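Local coordinates for 1-carboxybiuret hydrolase subunit AtzE (Pseudomonas sp., PDB 6C62), which hydrolyses 1-carboxybiuret to urea-1,3-dicarboxylate and ammonia, a step in the bacterial degradation of the herbicide atrazine, at residues P64-L69 and K108-V113; K74-I79 and L167-N172. All coordinates share one frame; numbering follows the deposited sequence.

Contact 1: residues P64-L69 and K108-V113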
ATOM      1  N   PRO A  64      25.681   8.983 -29.511  1.00 20.66           N
ATOM      2  CA  PRO A  64      24.665   9.288 -28.511  1.00 21.02           C
ATOM      3  C   PRO A  64      25.258  10.195 -27.379  1.00 18.06           C
ATOM      4  O   PRO A  64      26.502  10.451 -27.322  1.00 17.82           O
ATOM      5  CB  PRO A  64      24.186   7.892 -28.074  1.00 21.93           C
ATOM      6  CG  PRO A  64      25.420   7.065 -28.239  1.00 21.94           C
ATOM      7  CD  PRO A  64      26.055   7.572 -29.507  1.00 21.44           C
ATOM      8  N   PRO A  65      24.395  10.763 -26.550  1.00 17.12           N
ATOM      9  CA  PRO A  65      24.801  11.873 -25.688  1.00 16.83           C
ATOM     10  C   PRO A  65      25.806  11.555 -24.601  1.00 16.29           C
ATOM     11  O   PRO A  65      26.468  12.485 -24.107  1.00 18.83           O
ATOM     12  CB  PRO A  65      23.498  12.300 -25.007  1.00 17.92           C
ATOM     13  CG  PRO A  65      22.468  11.641 -25.741  1.00 17.67           C
ATOM     14  CD  PRO A  65      22.959  10.489 -26.478  1.00 16.82           C
ATOM     15  N   LEU A  66      25.925  10.298 -24.211  1.00 14.84           N
ATOM     16  CA  LEU A  66      26.958   9.915 -23.215  1.00 14.48           C
ATOM     17  C   LEU A  66      28.080   9.085 -23.842  1.00 13.76           C
ATOM     18  O   LEU A  66      28.779   8.343 -23.142  1.00 13.75           O
ATOM     19  CB  LEU A  66      26.317   9.129 -22.063  1.00 14.17           C
ATOM     20  CG  LEU A  66      25.248   9.916 -21.251  1.00 15.64           C
ATOM     21  CD1 LEU A  66      24.710   9.078 -20.114  1.00 15.39           C
ATOM     22  CD2 LEU A  66      25.782  11.195 -20.691  1.00 16.14           C
ATOM     23  N   ALA A  67      28.279   9.186 -25.141  1.00 12.68           N
ATOM     24  CA  ALA A  67      29.203   8.284 -25.846  1.00 12.31           C
ATOM     25  C   ALA A  67      30.606   8.283 -25.308  1.00 12.09           C
ATOM     26  O   ALA A  67      31.302   9.291 -25.342  1.00 12.96           O
ATOM     27  CB  ALA A  67      29.237   8.601 -27.352  1.00 13.04           C
ATOM     28  N   GLY A  68      31.002   7.145 -24.763  1.00 12.58           N
ATOM     29  CA  GLY A  68      32.342   6.912 -24.259  1.00 13.01           C
ATOM     30  C   GLY A  68      32.555   7.260 -22.797  1.00 12.50           C
ATOM     31  O   GLY A  68      33.654   7.081 -22.286  1.00 13.96           O
ATOM     32  N   LEU A  69      31.527   7.754 -22.111  1.00 12.95           N
ATOM     33  CA  LEU A  69      31.659   8.256 -20.723  1.00 12.86           C
ATOM     34  C   LEU A  69      31.755   7.070 -19.760  1.00 12.98           C
ATOM     35  O   LEU A  69      30.873   6.238 -19.710  1.00 12.63           O
ATOM     36  CB  LEU A  69      30.480   9.137 -20.350  1.00 13.76           C
ATOM     37  CG  LEU A  69      30.617   9.839 -18.987  1.00 14.63           C
ATOM     38  CD1 LEU A  69      31.555  11.022 -19.078  1.00 16.42           C
ATOM     39  CD2 LEU A  69      29.317  10.322 -18.453  1.00 16.09           C
ATOM     40  N   LYS A 108      23.901   2.407 -21.102  1.00 16.60           N
ATOM     41  CA  LYS A 108      24.553   1.705 -22.198  1.00 17.06           C
ATOM     42  C   LYS A 108      24.033   2.210 -23.590  1.00 16.11           C
ATOM     43  O   LYS A 108      24.847   2.529 -24.452  1.00 14.31           O
ATOM     44  CB  LYS A 108      24.368   0.203 -22.068  1.00 18.80           C
ATOM     45  CG  LYS A 108      24.929  -0.536 -23.243  1.00 24.74           C
ATOM     46  CD  LYS A 108      24.881  -2.035 -23.061  1.00 29.59           C
ATOM     47  CE  LYS A 108      24.488  -2.741 -24.362  1.00 37.85           C
ATOM     48  NZ  LYS A 108      25.496  -3.651 -25.045  1.00 41.30           N
ATOM     49  N   ALA A 109      22.712   2.308 -23.753  1.00 15.11           N
ATOM     50  CA  ALA A 109      22.078   2.822 -24.981  1.00 15.35           C
ATOM     51  C   ALA A 109      22.498   4.256 -25.262  1.00 14.87           C
ATOM     52  O   ALA A 109      22.513   4.650 -26.402  1.00 15.84           O
ATOM     53  CB  ALA A 109      20.532   2.737 -24.933  1.00 14.54           C
ATOM     54  N   ALA A 110      22.754   5.058 -24.220  1.00 13.16           N
ATOM     55  CA  ALA A 110      23.243   6.393 -24.415  1.00 13.57           C
ATOM     56  C   ALA A 110      24.769   6.467 -24.694  1.00 12.94           C
ATOM     57  O   ALA A 110      25.282   7.539 -24.882  1.00 13.26           O
ATOM     58  CB  ALA A 110      22.892   7.251 -23.199  1.00 14.24           C
ATOM     59  N   GLY A 111      25.459   5.330 -24.719  1.00 12.61           N
ATOM     60  CA  GLY A 111      26.868   5.247 -25.139  1.00 13.54           C
ATOM     61  C   GLY A 111      27.818   5.167 -23.970  1.00 13.09           C
ATOM     62  O   GLY A 111      28.985   5.168 -24.187  1.00 13.08           O
ATOM     63  N   ALA A 112      27.308   5.137 -22.728  1.00 13.76           N
ATOM     64  CA  ALA A 112      28.183   5.093 -21.580  1.00 12.75           C
ATOM     65  C   ALA A 112      28.835   3.715 -21.439  1.00 12.09           C
ATOM     66  O   ALA A 112      28.301   2.695 -21.864  1.00 12.59           O
ATOM     67  CB  ALA A 112      27.454   5.529 -20.336  1.00 12.33           C
ATOM     68  N   VAL A 113      29.989   3.717 -20.800  1.00 11.52           N
ATOM     69  CA  VAL A 113      30.879   2.560 -20.672  1.00 11.66           C
ATOM     70  C   VAL A 113      31.032   2.127 -19.221  1.00 11.92           C
ATOM     71  O   VAL A 113      31.588   2.877 -18.361  1.00 12.63           O
ATOM     72  CB  VAL A 113      32.275   2.928 -21.245  1.00 11.58           C
ATOM     73  CG1 VAL A 113      33.280   1.815 -21.014  1.00 12.50           C
ATOM     74  CG2 VAL A 113      32.149   3.221 -22.743  1.00 11.86           C
TER
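A backbone-to-backbone contact joins Leu-66, Gly-68 and Leu-69 to Ala-110, Gly-111 and Val-113, where the loop leading into strand 70-74 lies against the end of helix 102-109. Three peptide hydrogen bonds run along it. Leu-66 N meets Ala-110 O at 2.9 Å through a bent bond, 139° at the hydrogen, whereas the next two are nearly straight. Gly-68 N reaches Gly-111 O at 2.9 Å, and Val-113 N gives its hydrogen to Leu-69 O. The helix end is a Schellman motif: Gly-111 takes positive phi, and its bare CA lies against Ala-67 CA and the Pro-64 ring, where any CB would clash. The loop itself folds into a type I turn, Pro-64 to Ala-67, followed by a type II turn, Leu-66 to Leu-69, which puts the amides of Leu-66 and Gly-68 against the helix end, while those of Ala-67 and Leu-69 close the two turns. Pro-64 sets CB and CG against the Ala-110 carbonyl, CG lying 3.4 Å from Ala-110 O. Leu-66 sends CG anti to its own carbonyl carbon (chi1 -62°), which brings CD1 alongside Ala-110 CB at 4.0 Å, while its CB faces the methyl of Ala-112. Leu-221 and Ala-225 of helix 216-226 and Ile-7 of helix 3-11 also pack on Leu-66. Val-113, whose CG2 rests on Gly-68 CA, opens strand 113-118, beside strand 70-74 in the central sheet.

Contact 2: residues K74-I79 and L167-N172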
ATOM      1  N   LYS A  74      26.536   1.179  -7.924  1.00  8.97           N
ATOM      2  CA  LYS A  74      26.388   0.511  -6.643  1.00  8.89           C
ATOM      3  C   LYS A  74      26.027  -0.958  -6.862  1.00  9.13           C
ATOM      4  O   LYS A  74      25.242  -1.290  -7.779  1.00  8.39           O
ATOM      5  CB  LYS A  74      25.296   1.241  -5.883  1.00  9.11           C
ATOM      6  CG  LYS A  74      25.126   0.833  -4.436  1.00  9.20           C
ATOM      7  CD  LYS A  74      24.042   1.717  -3.827  1.00  9.11           C
ATOM      8  CE  LYS A  74      23.936   1.496  -2.335  1.00  9.32           C
ATOM      9  NZ  LYS A  74      22.961   2.468  -1.770  1.00  9.26           N
ATOM     10  N   ASN A  75      26.642  -1.857  -6.085  1.00  9.72           N
ATOM     11  CA  ASN A  75      26.549  -3.281  -6.382  1.00  9.40           C
ATOM     12  C   ASN A  75      25.216  -3.928  -6.011  1.00  9.86           C
ATOM     13  O   ASN A  75      25.103  -5.140  -6.058  1.00 10.11           O
ATOM     14  CB  ASN A  75      27.786  -4.025  -5.893  1.00 10.52           C
ATOM     15  CG  ASN A  75      27.855  -4.247  -4.377  1.00 11.08           C
ATOM     16  OD1 ASN A  75      26.859  -4.193  -3.674  1.00 11.98           O
ATOM     17  ND2 ASN A  75      29.068  -4.461  -3.882  1.00 10.24           N
ATOM     18  N   LEU A  76      24.183  -3.138  -5.670  1.00  9.18           N
ATOM     19  CA  LEU A  76      22.803  -3.622  -5.740  1.00  9.41           C
ATOM     20  C   LEU A  76      22.174  -3.578  -7.192  1.00  9.29           C
ATOM     21  O   LEU A  76      21.062  -4.092  -7.394  1.00  8.50           O
ATOM     22  CB  LEU A  76      21.933  -2.905  -4.726  1.00  9.82           C
ATOM     23  CG  LEU A  76      21.788  -1.379  -4.770  1.00 10.40           C
ATOM     24  CD1 LEU A  76      20.987  -0.955  -5.972  1.00 10.90           C
ATOM     25  CD2 LEU A  76      21.101  -0.832  -3.509  1.00 11.21           C
ATOM     26  N   PHE A  77      22.887  -3.007  -8.172  1.00  8.55           N
ATOM     27  CA  PHE A  77      22.422  -2.999  -9.535  1.00  9.63           C
ATOM     28  C   PHE A  77      22.881  -4.287 -10.211  1.00 10.16           C
ATOM     29  O   PHE A  77      24.075  -4.664 -10.120  1.00  9.99           O
ATOM     30  CB  PHE A  77      22.926  -1.826 -10.385  1.00  9.83           C
ATOM     31  CG  PHE A  77      22.300  -0.496 -10.078  1.00  9.99           C
ATOM     32  CD1 PHE A  77      22.726   0.277  -9.022  1.00 10.23           C
ATOM     33  CD2 PHE A  77      21.246  -0.020 -10.847  1.00 10.78           C
ATOM     34  CE1 PHE A  77      22.137   1.538  -8.742  1.00  9.78           C
ATOM     35  CE2 PHE A  77      20.655   1.193 -10.595  1.00 10.58           C
ATOM     36  CZ  PHE A  77      21.095   1.994  -9.524  1.00 10.01           C
ATOM     37  N   ASP A  78      21.941  -4.928 -10.903  1.00 11.03           N
ATOM     38  CA  ASP A  78      22.242  -6.149 -11.713  1.00 11.97           C
ATOM     39  C   ASP A  78      23.107  -5.737 -12.884  1.00 11.14           C
ATOM     40  O   ASP A  78      22.788  -4.758 -13.596  1.00 11.41           O
ATOM     41  CB  ASP A  78      20.965  -6.771 -12.312  1.00 14.02           C
ATOM     42  CG  ASP A  78      20.116  -7.583 -11.294  1.00 19.06           C
ATOM     43  OD1 ASP A  78      20.544  -7.835 -10.134  1.00 22.88           O
ATOM     44  OD2 ASP A  78      18.963  -7.960 -11.668  1.00 19.26           O
ATOM     45  N   ILE A  79      24.195  -6.460 -13.055  1.00 10.76           N
ATOM     46  CA  ILE A  79      25.118  -6.347 -14.175  1.00 12.16           C
ATOM     47  C   ILE A  79      25.116  -7.749 -14.802  1.00 13.83           C
ATOM     48  O   ILE A  79      25.374  -8.755 -14.122  1.00 12.17           O
ATOM     49  CB  ILE A  79      26.535  -5.959 -13.738  1.00 11.98           C
ATOM     50  CG1 ILE A  79      26.565  -4.601 -13.065  1.00 12.41           C
ATOM     51  CG2 ILE A  79      27.451  -5.953 -14.962  1.00 12.30           C
ATOM     52  CD1 ILE A  79      27.892  -4.258 -12.427  1.00 13.00           C
ATOM     53  N   LEU A 167      26.022   5.424 -10.304  1.00 10.55           N
ATOM     54  CA  LEU A 167      24.647   5.216  -9.819  1.00 10.67           C
ATOM     55  C   LEU A 167      24.638   4.769  -8.391  1.00 10.40           C
ATOM     56  O   LEU A 167      25.440   3.952  -8.011  1.00  9.94           O
ATOM     57  CB  LEU A 167      23.891   4.227 -10.686  1.00 11.13           C
ATOM     58  CG  LEU A 167      23.731   4.563 -12.142  1.00 10.46           C
ATOM     59  CD1 LEU A 167      22.739   3.621 -12.786  1.00 10.93           C
ATOM     60  CD2 LEU A 167      23.302   6.008 -12.361  1.00 11.60           C
ATOM     61  N   GLY A 168      23.702   5.319  -7.626  1.00 11.10           N
ATOM     62  CA  GLY A 168      23.430   4.918  -6.267  1.00 11.16           C
ATOM     63  C   GLY A 168      21.956   4.686  -6.000  1.00 11.28           C
ATOM     64  O   GLY A 168      21.123   4.702  -6.930  1.00 10.06           O
ATOM     65  N   SER A 169      21.664   4.432  -4.719  1.00 10.90           N
ATOM     66  CA  SER A 169      20.301   4.358  -4.241  1.00 10.66           C
ATOM     67  C   SER A 169      20.170   5.243  -3.039  1.00 10.34           C
ATOM     68  O   SER A 169      21.147   5.545  -2.341  1.00  8.68           O
ATOM     69  CB  SER A 169      19.828   2.918  -3.946  1.00 11.49           C
ATOM     70  OG  SER A 169      20.293   2.409  -2.710  1.00 12.66           O
ATOM     71  N   ASP A 170      18.939   5.692  -2.823  1.00 10.67           N
ATOM     72  CA  ASP A 170      18.588   6.590  -1.740  1.00 10.56           C
ATOM     73  C   ASP A 170      17.179   6.254  -1.224  1.00 11.11           C
ATOM     74  O   ASP A 170      16.174   6.451  -1.914  1.00 10.55           O
ATOM     75  CB  ASP A 170      18.679   8.075  -2.236  1.00  9.61           C
ATOM     76  CG  ASP A 170      18.585   9.102  -1.072  1.00  9.23           C
ATOM     77  OD1 ASP A 170      17.695   8.947  -0.217  1.00  9.14           O
ATOM     78  OD2 ASP A 170      19.388  10.077  -1.036  1.00  9.08           O
ATOM     79  N   THR A 171      17.117   5.730  -0.012  1.00 11.62           N
ATOM     80  CA  THR A 171      15.863   5.439   0.615  1.00 12.45           C
ATOM     81  C   THR A 171      15.560   6.518   1.637  1.00 13.14           C
ATOM     82  O   THR A 171      14.511   7.181   1.539  1.00 14.04           O
ATOM     83  CB  THR A 171      15.931   4.038   1.241  1.00 13.83           C
ATOM     84  OG1 THR A 171      16.224   3.124   0.217  1.00 15.02           O
ATOM     85  CG2 THR A 171      14.595   3.626   1.834  1.00 13.20           C
ATOM     86  N   ASN A 172      16.487   6.717   2.560  1.00 12.00           N
ATOM     87  CA  ASN A 172      16.396   7.716   3.614  1.00 11.72           C
ATOM     88  C   ASN A 172      17.589   8.680   3.608  1.00 11.14           C
ATOM     89  O   ASN A 172      17.795   9.409   4.585  1.00 11.10           O
ATOM     90  CB  ASN A 172      16.375   6.979   4.936  1.00 13.36           C
ATOM     91  CG  ASN A 172      15.121   6.101   5.092  1.00 14.15           C
ATOM     92  OD1 ASN A 172      13.996   6.600   4.985  1.00 15.00           O
ATOM     93  ND2 ASN A 172      15.326   4.789   5.331  1.00 15.39           N
TER
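Lys-74 and Ser-169 meet tip to tip, Lys-74 NZ lying 2.8 Å from Ser-169 OG in a hydrogen bond. The lysine leaves the backbone with CG anti to its N (chi1 -171°) and stays extended to the amine, so its methylenes run alongside Gly-168 and Ser-169, with Lys-74 CD 4.1 Å from Gly-168 CA. Ser-169 turns OG between its own N and carbonyl carbon, where it meets the amine, and Leu-76 CD2 touches Ser-169 OG at 3.4 Å. At the other end of the lysine, Lys-74 N bonds to Leu-167 O at 3.0 Å, joining the edges of two parallel strands. A type I turn from Lys-74 to Phe-77 then brings the phenyl ring back against strand 165-170. Phe-77 and Leu-167 cross at about a right angle: Leu-167 CD1 sits over one face of the Phe-77 ring, 4.3 Å from its centroid in a CH-pi contact, while CB approaches CE1 and CZ. Gly-168 O lies at the edge of the Phe-77 ring, close to its plane and 3.8 Å from Phe-77 CZ. The amine of Lys-74 also bonds to Ser-150 OG and Ser-151 OG, so three hydroxyls fix its place. A methionine in place of Lys-74 would probably leave the hydroxyls of Ser-169, Ser-150 and Ser-151 without their shared amine partner. By similarity, Lys-74 and Ser-150 form the charge relay to the acyl-ester nucleophile Ser-174, whose side chain is about 4 Å from that of the lysine: the Ser-Ser-Lys catalytic triad of the amidase signature family.

In the fold
From the N terminus, helix 43-58 is followed by the loop 64-69, which enters strand 70-74; that strand in turn delivers the chain to 74-79. Helix 102-109 then returns it to 108-113, closing the loop of contact 1 across 38 intervening residues. The chain continues through strand 113-118 and helix 152-159 before strand 165-170 closes contact 2 over 87 residues. The segments alternate, so the two closures cross instead of nesting. The centres of contact 1 and contact 2 lie about 19 Å apart, and their nearest atoms about 8 Å. Contact 1 ties the entrance of strand 70-74 to the start of its neighbour 113-118; contact 2 ties its exit to 165-170, the neighbour on the other side.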